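Local coordinates for prolyl-tRNA synthetase (Naegleria fowleri, PDB 6UYH), which probably joins proline to its cognate tRNA by way of a prolyl-adenylate made from ATP, at residues 143-148 with 166-171. Residues are numbered along the deposited sequence; the frame is centred on the assembly and turned at random.
Sequences NQWTNV and YWQEGH. With HFG (7-bromo-6-chloro-3-{3-[(2R,3S)-3-hydroxypiperidin-2-yl]-2-oxopropyl}quinazolin-4(3H)-one), chain D; ANP (phosphoaminophosphonic acid-adenylate ester), chain C.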
loop_
_atom_site.group_PDB
_atom_site.type_symbol
_atom_site.label_atom_id
_atom_site.label_comp_id
_atom_site.label_asym_id
_atom_site.label_seq_id
_atom_site.Cartn_x
_atom_site.Cartn_y
_atom_site.Cartn_z
ATOM N N ASN A 143 -12.299 3.780 0.028
ATOM C CA ASN A 143 -11.099 4.262 0.691
ATOM C C ASN A 143 -9.897 3.854 -0.147
ATOM O O ASN A 143 -9.930 2.824 -0.824
ATOM C CB ASN A 143 -10.992 3.678 2.114
ATOM C CG ASN A 143 -9.693 4.022 2.789
ATOM O OD1 ASN A 143 -9.492 5.163 3.210
ATOM N ND2 ASN A 143 -8.794 3.037 2.904
ATOM N N GLN A 144 -8.843 4.664 -0.124
ATOM C CA GLN A 144 -7.602 4.195 -0.735
ATOM C C GLN A 144 -6.397 4.677 0.062
ATOM O O GLN A 144 -6.395 5.783 0.605
ATOM C CB GLN A 144 -7.482 4.618 -2.213
ATOM C CG GLN A 144 -7.704 6.089 -2.500
ATOM C CD GLN A 144 -7.549 6.407 -3.981
ATOM O OE1 GLN A 144 -7.754 5.541 -4.829
ATOM N NE2 GLN A 144 -7.190 7.653 -4.296
ATOM N N TRP A 145 -5.385 3.804 0.144
ATOM C CA TRP A 145 -4.088 4.095 0.747
ATOM C C TRP A 145 -3.129 4.442 -0.387
ATOM O O TRP A 145 -2.797 3.573 -1.202
ATOM C CB TRP A 145 -3.580 2.883 1.535
ATOM C CG TRP A 145 -4.468 2.495 2.663
ATOM C CD1 TRP A 145 -5.489 1.586 2.639
ATOM C CD2 TRP A 145 -4.404 2.996 3.997
ATOM N NE1 TRP A 145 -6.073 1.500 3.881
ATOM C CE2 TRP A 145 -5.435 2.368 4.730
ATOM C CE3 TRP A 145 -3.594 3.938 4.640
ATOM C CZ2 TRP A 145 -5.667 2.638 6.077
ATOM C CZ3 TRP A 145 -3.814 4.201 5.968
ATOM C CH2 TRP A 145 -4.850 3.558 6.678
ATOM N N THR A 146 -2.703 5.707 -0.461
ATOM C CA THR A 146 -1.995 6.202 -1.637
ATOM C C THR A 146 -0.913 7.191 -1.235
ATOM O O THR A 146 -0.889 7.712 -0.110
ATOM C CB THR A 146 -2.927 6.926 -2.635
ATOM O OG1 THR A 146 -3.351 8.170 -2.065
ATOM C CG2 THR A 146 -4.155 6.129 -2.954
ATOM N N ASN A 147 -0.041 7.494 -2.199
ATOM C CA ASN A 147 0.843 8.648 -2.082
ATOM C C ASN A 147 0.190 9.896 -2.674
ATOM O O ASN A 147 -0.670 9.821 -3.545
ATOM C CB ASN A 147 2.212 8.378 -2.733
ATOM C CG ASN A 147 2.122 7.964 -4.184
ATOM O OD1 ASN A 147 1.085 7.534 -4.670
ATOM N ND2 ASN A 147 3.245 8.072 -4.880
ATOM N N VAL A 148 0.610 11.051 -2.168
ATOM C CA VAL A 148 0.044 12.347 -2.514
ATOM C C VAL A 148 1.204 13.297 -2.769
ATOM O O VAL A 148 2.234 13.210 -2.093
ATOM C CB VAL A 148 -0.846 12.892 -1.373
ATOM C CG1 VAL A 148 -1.708 14.027 -1.872
ATOM C CG2 VAL A 148 -1.697 11.775 -0.770
ATOM N N TYR A 166 2.092 10.074 2.407
ATOM C CA TYR A 166 1.242 8.894 2.277
ATOM C C TYR A 166 0.036 9.081 3.181
ATOM O O TYR A 166 0.158 9.630 4.280
ATOM C CB TYR A 166 2.027 7.618 2.638
ATOM C CG TYR A 166 3.319 7.590 1.862
ATOM C CD1 TYR A 166 3.339 7.147 0.555
ATOM C CD2 TYR A 166 4.505 8.086 2.408
ATOM C CE1 TYR A 166 4.513 7.157 -0.197
ATOM C CE2 TYR A 166 5.695 8.101 1.660
ATOM C CZ TYR A 166 5.682 7.647 0.358
ATOM O OH TYR A 166 6.842 7.647 -0.396
ATOM N N TRP A 167 -1.135 8.656 2.712
ATOM C CA TRP A 167 -2.338 8.819 3.520
ATOM C C TRP A 167 -3.325 7.719 3.166
ATOM O O TRP A 167 -3.070 6.880 2.297
ATOM C CB TRP A 167 -2.950 10.216 3.345
ATOM C CG TRP A 167 -3.702 10.529 2.049
ATOM C CD1 TRP A 167 -3.913 9.710 0.962
ATOM C CD2 TRP A 167 -4.316 11.781 1.728
ATOM N NE1 TRP A 167 -4.639 10.388 -0.002
ATOM C CE2 TRP A 167 -4.897 11.656 0.449
ATOM C CE3 TRP A 167 -4.442 12.998 2.413
ATOM C CZ2 TRP A 167 -5.582 12.706 -0.165
ATOM C CZ3 TRP A 167 -5.120 14.039 1.805
ATOM C CH2 TRP A 167 -5.678 13.885 0.527
ATOM N N GLN A 168 -4.450 7.709 3.871
ATOM C CA GLN A 168 -5.676 7.142 3.332
ATOM C C GLN A 168 -6.618 8.307 3.100
ATOM O O GLN A 168 -6.607 9.278 3.866
ATOM C CB GLN A 168 -6.343 6.115 4.260
ATOM C CG GLN A 168 -6.676 6.617 5.693
ATOM C CD GLN A 168 -7.928 7.517 5.813
ATOM O OE1 GLN A 168 -7.990 8.375 6.701
ATOM N NE2 GLN A 168 -8.932 7.298 4.949
ATOM N N GLU A 169 -7.399 8.230 2.025
ATOM C CA GLU A 169 -8.511 9.148 1.816
ATOM C C GLU A 169 -9.775 8.328 1.601
ATOM O O GLU A 169 -9.809 7.418 0.758
ATOM C CB GLU A 169 -8.252 10.121 0.639
ATOM C CG GLU A 169 -7.919 9.423 -0.684
ATOM C CD GLU A 169 -7.625 10.407 -1.802
ATOM O OE1 GLU A 169 -6.655 10.165 -2.556
ATOM O OE2 GLU A 169 -8.364 11.408 -1.927
ATOM N N GLY A 170 -10.805 8.642 2.377
ATOM C CA GLY A 170 -12.103 7.997 2.262
ATOM C C GLY A 170 -13.085 8.983 1.653
ATOM O O GLY A 170 -13.029 10.173 1.944
ATOM N N HIS A 171 -13.954 8.477 0.787
ATOM C CA HIS A 171 -14.938 9.286 0.067
ATOM C C HIS A 171 -16.246 8.513 0.090
ATOM O O HIS A 171 -16.333 7.427 -0.494
ATOM C CB HIS A 171 -14.483 9.543 -1.373
ATOM C CG HIS A 171 -13.203 10.311 -1.475
ATOM N ND1 HIS A 171 -13.171 11.668 -1.720
ATOM C CD2 HIS A 171 -11.909 9.919 -1.360
ATOM C CE1 HIS A 171 -11.917 12.081 -1.746
ATOM N NE2 HIS A 171 -11.130 11.041 -1.533
HETATM O "O4'" HFG D . -7.495 17.443 0.160
HETATM C C21 HFG D . -8.302 18.216 0.635
HETATM C "C3'" HFG D . -9.654 17.755 1.127
HETATM C "C2'" HFG D . -9.739 16.290 1.574
HETATM N "N1'" HFG D . -9.561 15.349 0.461
HETATM C "C6'" HFG D . -9.793 13.960 0.874
HETATM C "C5'" HFG D . -8.862 13.537 1.979
HETATM C "C4'" HFG D . -8.945 14.515 3.154
HETATM C C39 HFG D . -8.746 15.944 2.686
HETATM O "O7'" HFG D . -8.914 16.840 3.789
HETATM C "C1'" HFG D . -7.998 19.717 0.743
HETATM N N3 HFG D . -6.964 20.135 -0.200
HETATM C C4 HFG D . -7.281 20.133 -1.551
HETATM O O11 HFG D . -8.398 19.838 -1.937
HETATM C C10 HFG D . -6.150 20.467 -2.426
HETATM C C5 HFG D . -6.323 20.518 -3.808
HETATM C C2 HFG D . -5.706 20.437 0.248
HETATM N N1 HFG D . -4.687 20.717 -0.483
HETATM C C9 HFG D . -4.896 20.719 -1.863
HETATM C C8 HFG D . -3.803 20.965 -2.693
HETATM C C7 HFG D . -3.987 20.983 -4.066
HETATM BR BR1 HFG D . -2.463 21.215 -5.164
HETATM C C6 HFG D . -5.237 20.794 -4.616
HETATM CL CL1 HFG D . -5.496 20.949 -6.328
HETATM P PG ANP C . -2.277 21.815 6.287
HETATM O O1G ANP C . -2.529 23.128 6.864
HETATM O O2G ANP C . -1.529 22.018 4.902
HETATM O O3G ANP C . -1.393 21.030 7.332
HETATM P PB ANP C . -4.494 20.615 4.667
HETATM O O1B ANP C . -5.774 21.304 4.597
HETATM O O2B ANP C . -3.638 20.985 3.417
HETATM N N3B ANP C . -3.658 20.960 6.041
HETATM P PA ANP C . -5.738 18.083 4.024
HETATM O O1A ANP C . -7.104 18.270 4.556
HETATM O O2A ANP C . -5.709 18.308 2.548
HETATM O O3A ANP C . -4.689 19.076 4.686
HETATM O "O5'" ANP C . -5.065 16.649 4.314
HETATM C "C5'" ANP C . -5.541 15.613 5.204
HETATM C "C4'" ANP C . -4.512 15.455 6.293
HETATM O "O4'" ANP C . -3.225 15.151 5.711
HETATM C "C3'" ANP C . -4.283 16.730 7.090
HETATM O "O3'" ANP C . -5.236 16.842 8.140
HETATM C "C2'" ANP C . -2.860 16.544 7.620
HETATM O "O2'" ANP C . -2.882 15.875 8.874
HETATM C "C1'" ANP C . -2.193 15.703 6.513
HETATM N N9 ANP C . -1.302 16.468 5.650
HETATM C C8 ANP C . -1.615 17.580 4.911
HETATM N N7 ANP C . -0.615 18.064 4.217
HETATM C C5 ANP C . 0.436 17.206 4.518
HETATM C C6 ANP C . 1.779 17.174 4.104
HETATM N N6 ANP C . 2.309 18.021 3.218
HETATM N N1 ANP C . 2.569 16.206 4.621
HETATM C C2 ANP C . 2.034 15.322 5.468
HETATM N N3 ANP C . 0.779 15.242 5.915
HETATM C C4 ANP C . 0.027 16.222 5.403
#
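Gln144 and Glu169 exchange two backbone hydrogen bonds, as do Thr146 and Trp167, giving antiparallel strands in which Trp145 faces Gln168 as a non-hydrogen-bonded pair. The side chains of Gln144 and Glu169 run side by side: CG of each lies between its backbone N and carbonyl carbon (chi1 51° and 55°), and both chains then extend. Gln144 NE2 hydrogen-bonds Glu169 OE1 (3.1 Å) from above the carboxylate plane, while Gln144 OE1 accepts from Phe76 N. Ser120 also bonds Glu169 OE1, and His171 NE2 holds OE2 at 2.8 Å. A carboxylate suits this place because its two oxygens serve separate donors, which together fix its rotation. On the other face, Gln168 NE2 donates to Asn143 OD1 at 2.8 Å, the two amides nearly coplanar; Tyr191 bonds Gln168 OE1. Both strands belong to the antiparallel sheet of the class II synthetase core, where Trp167, Glu169 and His171 help to line the halofuginone pocket. Glu169 CB lies over one face of the Trp167 indole, toward its rim; ANP O5' approaches CZ3 at the ring edge (3.6 Å), and HFG C5' comes within 3.5 Å of CH2. Away from the ligands, Gln168 CB rests on the six-membered ring of Trp145, a broad surface suited to an aliphatic stem, while Trp145 NE1 bonds Asp63.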